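Local coordinates for protein Tae4 (Agrobacterium tumefaciens, PDB 6IJF) that is a type VI secretion amidase effector that, as in related Tae4 proteins, probably cleaves an amide bond in the peptide stems of bacterial cell-wall peptidoglycan, at residues L97-R109 with Y150-Q162. Numbering follows the deposited sequence.
Sequences LGEPDPYTPATAR and YYNSETIWFWPLQ
The carbonyl oxygen of I156 receives the backbone N of Y103 at 2.6 Å, a nearly straight bond with an N-H...O angle of 158°, and the CA of P102 adds a weaker CA-H...O contact to the same oxygen. I156 N returns a bond to Y103 O, and D101 and F158 exchange a second reciprocal pair, D101 N to F158 O measuring 2.8 Å. Two hydrogen-bonded pairs flanking the non-hydrogen-bonded pair P102/W157 define an antiparallel strand pairing, in keeping with the 153° between the strand directions.

Beyond this pairing, the indole of W159 is held on three sides. Its NE1 donates to G98 O over 2.9 Å, with the oxygen exactly in the ring plane, which fixes the rotation of the indole. L97 CD2 lies over one face, 4.0 Å from the centroid of the five-membered ring; P100 CB lies over the opposite face at 3.5 Å and only 12° off the normal. P100 is shared, since its CG also packs off-centre against the W157 indole.

At the other end, A108 CB meets I156 CD1 at 3.5 Å and Y151 CE2 at 3.8 Å. The I156 side chain, extended at its second torsion, carries CD1 to this methyl and to P105 CA. Y151 turns its ring edge to P105 O and R109 N, while its OH is hydrogen-bonded to T143.

On the face that carries D101, Y103, I156 and F158, the Y103 ring edge passes F158 CB, and D101 forms a salt bridge with R115. Within this chain, strand 101-103 is an outermost strand of the five-stranded antiparallel sheet; strand 155-160 separates it from strand 116-122, and helix 84-92 packs against P100, W157 and W159.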
ATOM      1  N   LEU C  97     -20.814   1.409  27.521  1.00 46.40           N
ATOM      2  CA  LEU C  97     -19.348   1.481  27.746  1.00 48.17           C
ATOM      3  C   LEU C  97     -18.959   2.746  28.517  1.00 51.05           C
ATOM      4  O   LEU C  97     -17.810   2.776  29.029  1.00 49.63           O
ATOM      5  CB  LEU C  97     -18.658   1.417  26.386  1.00 51.88           C
ATOM      6  CG  LEU C  97     -18.148   0.065  25.896  1.00 56.94           C
ATOM      7  CD1 LEU C  97     -19.094  -1.062  26.229  1.00 56.86           C
ATOM      8  CD2 LEU C  97     -17.829   0.118  24.403  1.00 53.15           C
ATOM      9  N   GLY C  98     -19.848   3.737  28.571  1.00 46.96           N
ATOM     10  CA  GLY C  98     -19.566   5.024  29.233  1.00 51.38           C
ATOM     11  C   GLY C  98     -18.692   5.933  28.377  1.00 47.32           C
ATOM     12  O   GLY C  98     -18.645   5.721  27.138  1.00 42.05           O
ATOM     13  N   GLU C  99     -18.059   6.928  28.997  1.00 45.76           N
ATOM     14  CA  GLU C  99     -17.279   7.974  28.304  1.00 54.67           C
ATOM     15  C   GLU C  99     -16.038   7.317  27.713  1.00 44.71           C
ATOM     16  O   GLU C  99     -15.296   6.635  28.419  1.00 41.76           O
ATOM     17  CB  GLU C  99     -16.876   9.128  29.245  1.00 56.05           C
ATOM     18  CG  GLU C  99     -18.031  10.076  29.556  1.00 66.81           C
ATOM     19  CD  GLU C  99     -18.832  10.580  28.360  1.00 72.42           C
ATOM     20  OE1 GLU C  99     -18.218  11.080  27.380  1.00 80.04           O
ATOM     21  OE2 GLU C  99     -20.083  10.486  28.407  1.00 86.91           O
ATOM     22  N   PRO C 100     -15.791   7.514  26.410  1.00 42.87           N
ATOM     23  CA  PRO C 100     -14.560   7.014  25.789  1.00 39.93           C
ATOM     24  C   PRO C 100     -13.401   7.991  26.048  1.00 46.62           C
ATOM     25  O   PRO C 100     -13.653   9.099  26.457  1.00 42.82           O
ATOM     26  CB  PRO C 100     -14.938   6.985  24.306  1.00 41.46           C
ATOM     27  CG  PRO C 100     -15.776   8.247  24.195  1.00 39.07           C
ATOM     28  CD  PRO C 100     -16.651   8.223  25.457  1.00 39.46           C
ATOM     29  N   ASP C 101     -12.171   7.572  25.759  1.00 45.64           N
ATOM     30  CA  ASP C 101     -10.992   8.475  25.673  1.00 46.04           C
ATOM     31  C   ASP C 101     -11.004   9.107  24.284  1.00 42.35           C
ATOM     32  O   ASP C 101     -10.848   8.386  23.301  1.00 41.46           O
ATOM     33  CB  ASP C 101      -9.695   7.691  25.920  1.00 48.32           C
ATOM     34  CG  ASP C 101      -9.600   7.036  27.288  1.00 45.49           C
ATOM     35  OD1 ASP C 101     -10.270   7.520  28.185  1.00 44.62           O
ATOM     36  OD2 ASP C 101      -8.807   6.106  27.443  1.00 51.31           O
ATOM     37  N   PRO C 102     -11.192  10.443  24.122  1.00 41.43           N
ATOM     38  CA  PRO C 102     -11.099  11.072  22.804  1.00 40.73           C
ATOM     39  C   PRO C 102      -9.645  11.345  22.385  1.00 40.33           C
ATOM     40  O   PRO C 102      -8.874  11.817  23.199  1.00 45.92           O
ATOM     41  CB  PRO C 102     -11.889  12.381  22.949  1.00 42.22           C
ATOM     42  CG  PRO C 102     -12.196  12.569  24.426  1.00 45.07           C
ATOM     43  CD  PRO C 102     -11.532  11.421  25.168  1.00 44.91           C
ATOM     44  N   TYR C 103      -9.300  11.028  21.140  1.00 40.23           N
ATOM     45  CA  TYR C 103      -7.960  11.262  20.568  1.00 40.37           C
ATOM     46  C   TYR C 103      -8.070  11.943  19.208  1.00 46.01           C
ATOM     47  O   TYR C 103      -9.193  12.151  18.639  1.00 43.48           O
ATOM     48  CB  TYR C 103      -7.183   9.951  20.451  1.00 41.59           C
ATOM     49  CG  TYR C 103      -6.842   9.329  21.769  1.00 40.53           C
ATOM     50  CD1 TYR C 103      -5.877   9.889  22.574  1.00 40.56           C
ATOM     51  CD2 TYR C 103      -7.505   8.197  22.236  1.00 40.61           C
ATOM     52  CE1 TYR C 103      -5.582   9.369  23.824  1.00 41.52           C
ATOM     53  CE2 TYR C 103      -7.183   7.619  23.454  1.00 39.22           C
ATOM     54  CZ  TYR C 103      -6.236   8.233  24.270  1.00 44.59           C
ATOM     55  OH  TYR C 103      -5.875   7.709  25.480  1.00 46.04           O
ATOM     56  N   THR C 104      -6.884  12.304  18.714  1.00 46.68           N
ATOM     57  CA  THR C 104      -6.630  12.866  17.367  1.00 47.33           C
ATOM     58  C   THR C 104      -5.800  11.866  16.582  1.00 41.80           C
ATOM     59  O   THR C 104      -5.154  10.993  17.157  1.00 43.35           O
ATOM     60  CB  THR C 104      -5.887  14.199  17.502  1.00 46.63           C
ATOM     61  OG1 THR C 104      -4.613  13.945  18.113  1.00 44.19           O
ATOM     62  CG2 THR C 104      -6.709  15.190  18.288  1.00 47.88           C
ATOM     63  N   PRO C 105      -5.758  11.970  15.241  1.00 45.37           N
ATOM     64  CA  PRO C 105      -4.898  11.099  14.457  1.00 47.08           C
ATOM     65  C   PRO C 105      -3.457  11.007  14.984  1.00 44.14           C
ATOM     66  O   PRO C 105      -2.910   9.923  14.969  1.00 40.77           O
ATOM     67  CB  PRO C 105      -4.882  11.761  13.062  1.00 50.40           C
ATOM     68  CG  PRO C 105      -6.153  12.588  13.002  1.00 53.76           C
ATOM     69  CD  PRO C 105      -6.537  12.910  14.425  1.00 51.32           C
ATOM     70  N   ALA C 106      -2.846  12.127  15.426  1.00 40.30           N
ATOM     71  CA  ALA C 106      -1.424  12.112  15.848  1.00 48.30           C
ATOM     72  C   ALA C 106      -1.284  11.462  17.235  1.00 46.66           C
ATOM     73  O   ALA C 106      -0.131  11.100  17.570  1.00 48.14           O
ATOM     74  CB  ALA C 106      -0.812  13.500  15.836  1.00 52.93           C
ATOM     75  N   THR C 107      -2.378  11.262  17.997  1.00 42.70           N
ATOM     76  CA  THR C 107      -2.301  10.718  19.388  1.00 41.54           C
ATOM     77  C   THR C 107      -2.984   9.349  19.566  1.00 43.74           C
ATOM     78  O   THR C 107      -2.677   8.689  20.568  1.00 42.21           O
ATOM     79  CB  THR C 107      -2.840  11.723  20.397  1.00 43.24           C
ATOM     80  OG1 THR C 107      -4.179  12.121  20.078  1.00 42.17           O
ATOM     81  CG2 THR C 107      -1.943  12.942  20.453  1.00 48.04           C
ATOM     82  N   ALA C 108      -3.838   8.903  18.649  1.00 40.53           N
ATOM     83  CA  ALA C 108      -4.656   7.696  18.879  1.00 42.40           C
ATOM     84  C   ALA C 108      -3.776   6.455  19.047  1.00 40.53           C
ATOM     85  O   ALA C 108      -4.144   5.601  19.861  1.00 41.90           O
ATOM     86  CB  ALA C 108      -5.695   7.521  17.792  1.00 43.21           C
ATOM     87  N   ARG C 109      -2.677   6.306  18.317  1.00 39.37           N
ATOM     88  CA  ARG C 109      -1.869   5.048  18.395  1.00 43.55           C
ATOM     89  C   ARG C 109      -1.245   4.910  19.793  1.00 44.31           C
ATOM     90  O   ARG C 109      -1.374   3.815  20.399  1.00 42.04           O
ATOM     91  CB  ARG C 109      -0.798   4.955  17.301  1.00 45.74           C
ATOM     92  CG  ARG C 109      -0.086   3.619  17.272  1.00 46.10           C
ATOM     93  CD  ARG C 109       1.171   3.650  16.446  1.00 52.36           C
ATOM     94  NE  ARG C 109       2.246   4.328  17.129  1.00 49.68           N
ATOM     95  CZ  ARG C 109       2.666   5.553  16.869  1.00 55.47           C
ATOM     96  NH1 ARG C 109       2.159   6.276  15.882  1.00 56.90           N
ATOM     97  NH2 ARG C 109       3.662   6.048  17.581  1.00 60.94           N
ATOM     98  N   TYR C 150      -9.203   4.202  10.376  1.00 41.08           N
ATOM     99  CA  TYR C 150      -9.331   5.463   9.596  1.00 41.70           C
ATOM    100  C   TYR C 150      -8.714   6.606  10.405  1.00 46.08           C
ATOM    101  O   TYR C 150      -9.420   7.443  10.965  1.00 43.64           O
ATOM    102  CB  TYR C 150     -10.789   5.760   9.258  1.00 39.56           C
ATOM    103  CG  TYR C 150     -11.320   4.887   8.162  1.00 39.99           C
ATOM    104  CD1 TYR C 150     -11.099   5.206   6.832  1.00 40.50           C
ATOM    105  CD2 TYR C 150     -12.025   3.733   8.455  1.00 38.80           C
ATOM    106  CE1 TYR C 150     -11.603   4.420   5.813  1.00 39.17           C
ATOM    107  CE2 TYR C 150     -12.518   2.931   7.443  1.00 38.13           C
ATOM    108  CZ  TYR C 150     -12.327   3.284   6.122  1.00 42.20           C
ATOM    109  OH  TYR C 150     -12.778   2.459   5.143  1.00 44.13           O
ATOM    110  N   TYR C 151      -7.395   6.603  10.526  1.00 45.29           N
ATOM    111  CA  TYR C 151      -6.664   7.660  11.258  1.00 49.41           C
ATOM    112  C   TYR C 151      -6.758   8.980  10.484  1.00 50.44           C
ATOM    113  O   TYR C 151      -6.459   9.996  11.079  1.00 66.22           O
ATOM    114  CB  TYR C 151      -5.215   7.253  11.502  1.00 46.31           C
ATOM    115  CG  TYR C 151      -4.976   6.362  12.686  1.00 45.18           C
ATOM    116  CD1 TYR C 151      -5.444   5.054  12.723  1.00 44.92           C
ATOM    117  CD2 TYR C 151      -4.204   6.801  13.745  1.00 51.40           C
ATOM    118  CE1 TYR C 151      -5.192   4.232  13.800  1.00 50.48           C
ATOM    119  CE2 TYR C 151      -3.931   5.986  14.817  1.00 49.83           C
ATOM    120  CZ  TYR C 151      -4.418   4.692  14.851  1.00 50.40           C
ATOM    121  OH  TYR C 151      -4.148   3.885  15.924  1.00 52.56           O
ATOM    122  N   ASN C 152      -7.335   8.999   9.279  1.00 59.12           N
ATOM    123  CA  ASN C 152      -7.578  10.269   8.543  1.00 64.95           C
ATOM    124  C   ASN C 152      -8.808  10.985   9.133  1.00 64.02           C
ATOM    125  O   ASN C 152      -9.159  12.043   8.620  1.00 75.71           O
ATOM    126  CB  ASN C 152      -7.677  10.057   7.022  1.00 65.28           C
ATOM    127  CG  ASN C 152      -8.808   9.153   6.575  1.00 69.64           C
ATOM    128  OD1 ASN C 152      -9.150   8.194   7.266  1.00 66.76           O
ATOM    129  ND2 ASN C 152      -9.360   9.411   5.399  1.00 66.87           N
ATOM    130  N   SER C 153      -9.399  10.477  10.213  1.00 59.95           N
ATOM    131  CA  SER C 153     -10.644  11.020  10.800  1.00 48.56           C
ATOM    132  C   SER C 153     -10.325  12.249  11.663  1.00 48.83           C
ATOM    133  O   SER C 153      -9.167  12.419  12.072  1.00 54.79           O
ATOM    134  CB  SER C 153     -11.417   9.937  11.541  1.00 48.74           C
ATOM    135  OG  SER C 153     -10.828   9.644  12.792  1.00 48.98           O
ATOM    136  N   GLU C 154     -11.344  13.058  11.949  1.00 48.71           N
ATOM    137  CA  GLU C 154     -11.254  14.304  12.762  1.00 53.60           C
ATOM    138  C   GLU C 154     -10.980  13.969  14.235  1.00 52.94           C
ATOM    139  O   GLU C 154     -10.048  14.563  14.837  1.00 50.65           O
ATOM    140  CB  GLU C 154     -12.548  15.099  12.610  1.00 62.84           C
ATOM    141  CG  GLU C 154     -12.594  16.379  13.428  1.00 69.20           C
ATOM    142  CD  GLU C 154     -13.842  17.215  13.174  1.00 80.43           C
ATOM    143  OE1 GLU C 154     -14.958  16.651  13.232  1.00 71.88           O
ATOM    144  OE2 GLU C 154     -13.708  18.443  12.923  1.00 94.78           O
ATOM    145  N   THR C 155     -11.783  13.087  14.827  1.00 43.30           N
ATOM    146  CA  THR C 155     -11.588  12.616  16.217  1.00 44.48           C
ATOM    147  C   THR C 155     -11.702  11.098  16.225  1.00 45.75           C
ATOM    148  O   THR C 155     -12.335  10.514  15.320  1.00 42.31           O
ATOM    149  CB  THR C 155     -12.552  13.244  17.235  1.00 48.38           C
ATOM    150  OG1 THR C 155     -13.864  12.758  16.974  1.00 46.60           O
ATOM    151  CG2 THR C 155     -12.586  14.760  17.195  1.00 48.46           C
ATOM    152  N   ILE C 156     -11.047  10.499  17.199  1.00 39.70           N
ATOM    153  CA  ILE C 156     -11.057   9.040  17.417  1.00 38.80           C
ATOM    154  C   ILE C 156     -11.477   8.815  18.861  1.00 40.68           C
ATOM    155  O   ILE C 156     -10.825   9.386  19.761  1.00 40.61           O
ATOM    156  CB  ILE C 156      -9.673   8.477  17.090  1.00 40.83           C
ATOM    157  CG1 ILE C 156      -9.327   8.789  15.630  1.00 41.51           C
ATOM    158  CG2 ILE C 156      -9.602   7.000  17.431  1.00 38.86           C
ATOM    159  CD1 ILE C 156      -7.903   8.555  15.260  1.00 44.84           C
ATOM    160  N   TRP C 157     -12.532   8.028  19.067  1.00 35.84           N
ATOM    161  CA  TRP C 157     -12.965   7.646  20.428  1.00 36.32           C
ATOM    162  C   TRP C 157     -12.507   6.223  20.693  1.00 39.55           C
ATOM    163  O   TRP C 157     -12.770   5.327  19.861  1.00 39.92           O
ATOM    164  CB  TRP C 157     -14.475   7.774  20.597  1.00 39.43           C
ATOM    165  CG  TRP C 157     -15.008   9.162  20.482  1.00 47.27           C
ATOM    166  CD1 TRP C 157     -14.314  10.332  20.566  1.00 48.55           C
ATOM    167  CD2 TRP C 157     -16.392   9.518  20.347  1.00 45.97           C
ATOM    168  NE1 TRP C 157     -15.170  11.390  20.462  1.00 46.40           N
ATOM    169  CE2 TRP C 157     -16.451  10.926  20.325  1.00 52.09           C
ATOM    170  CE3 TRP C 157     -17.579   8.789  20.239  1.00 48.48           C
ATOM    171  CZ2 TRP C 157     -17.659  11.616  20.204  1.00 48.92           C
ATOM    172  CZ3 TRP C 157     -18.768   9.467  20.103  1.00 53.79           C
ATOM    173  CH2 TRP C 157     -18.806  10.864  20.085  1.00 57.44           C
ATOM    174  N   PHE C 158     -11.887   6.010  21.836  1.00 35.02           N
ATOM    175  CA  PHE C 158     -11.455   4.669  22.293  1.00 36.89           C
ATOM    176  C   PHE C 158     -12.133   4.328  23.618  1.00 38.70           C
ATOM    177  O   PHE C 158     -11.988   5.083  24.596  1.00 41.02           O
ATOM    178  CB  PHE C 158      -9.937   4.638  22.423  1.00 35.32           C
ATOM    179  CG  PHE C 158      -9.416   3.305  22.856  1.00 34.92           C
ATOM    180  CD1 PHE C 158      -9.787   2.162  22.184  1.00 34.49           C
ATOM    181  CD2 PHE C 158      -8.586   3.191  23.967  1.00 41.97           C
ATOM    182  CE1 PHE C 158      -9.346   0.917  22.605  1.00 34.06           C
ATOM    183  CE2 PHE C 158      -8.139   1.946  24.384  1.00 41.28           C
ATOM    184  CZ  PHE C 158      -8.511   0.812  23.695  1.00 36.14           C
ATOM    185  N   TRP C 159     -12.806   3.181  23.658  1.00 39.70           N
ATOM    186  CA  TRP C 159     -13.327   2.543  24.905  1.00 40.07           C
ATOM    187  C   TRP C 159     -12.476   1.325  25.245  1.00 43.20           C
ATOM    188  O   TRP C 159     -12.627   0.271  24.629  1.00 37.91           O
ATOM    189  CB  TRP C 159     -14.771   2.110  24.705  1.00 40.99           C
ATOM    190  CG  TRP C 159     -15.780   3.181  24.436  1.00 39.31           C
ATOM    191  CD1 TRP C 159     -16.523   3.827  25.372  1.00 40.05           C
ATOM    192  CD2 TRP C 159     -16.289   3.621  23.160  1.00 37.18           C
ATOM    193  NE1 TRP C 159     -17.430   4.656  24.777  1.00 38.70           N
ATOM    194  CE2 TRP C 159     -17.346   4.521  23.423  1.00 37.13           C
ATOM    195  CE3 TRP C 159     -15.982   3.340  21.829  1.00 35.75           C
ATOM    196  CZ2 TRP C 159     -18.030   5.183  22.415  1.00 39.59           C
ATOM    197  CZ3 TRP C 159     -16.686   3.968  20.838  1.00 40.56           C
ATOM    198  CH2 TRP C 159     -17.697   4.878  21.121  1.00 39.61           C
ATOM    199  N   PRO C 160     -11.547   1.407  26.223  1.00 43.47           N
ATOM    200  CA  PRO C 160     -10.740   0.245  26.600  1.00 44.97           C
ATOM    201  C   PRO C 160     -11.582  -0.834  27.308  1.00 44.77           C
ATOM    202  O   PRO C 160     -12.458  -0.465  28.036  1.00 44.75           O
ATOM    203  CB  PRO C 160      -9.682   0.828  27.547  1.00 44.72           C
ATOM    204  CG  PRO C 160     -10.320   2.068  28.097  1.00 46.35           C
ATOM    205  CD  PRO C 160     -11.225   2.608  27.009  1.00 43.81           C
ATOM    206  N   LEU C 161     -11.324  -2.113  27.029  1.00 48.37           N
ATOM    207  CA  LEU C 161     -12.000  -3.287  27.648  1.00 48.19           C
ATOM    208  C   LEU C 161     -10.971  -4.292  28.183  1.00 51.62           C
ATOM    209  O   LEU C 161     -11.287  -5.083  29.103  1.00 57.92           O
ATOM    210  CB  LEU C 161     -12.879  -3.949  26.586  1.00 43.42           C
ATOM    211  CG  LEU C 161     -14.075  -3.135  26.128  1.00 48.44           C
ATOM    212  CD1 LEU C 161     -14.837  -3.928  25.099  1.00 46.95           C
ATOM    213  CD2 LEU C 161     -14.979  -2.728  27.294  1.00 53.79           C
ATOM    214  N   GLN C 162      -9.797  -4.337  27.563  1.00 47.21           N
ATOM    215  CA  GLN C 162      -8.635  -5.190  27.948  1.00 71.30           C
ATOM    216  C   GLN C 162      -7.362  -4.319  27.872  1.00 78.47           C
ATOM    217  O   GLN C 162      -7.377  -3.288  27.131  1.00 61.56           O
ATOM    218  CB  GLN C 162      -8.527  -6.394  26.993  1.00 67.20           C
ATOM    219  CG  GLN C 162      -7.842  -7.610  27.602  1.00 80.39           C
ATOM    220  CD  GLN C 162      -8.283  -8.870  26.900  1.00 78.79           C
ATOM    221  OE1 GLN C 162      -7.927  -9.101  25.749  1.00 75.53           O
ATOM    222  NE2 GLN C 162      -9.093  -9.676  27.576  1.00 80.91           N
TER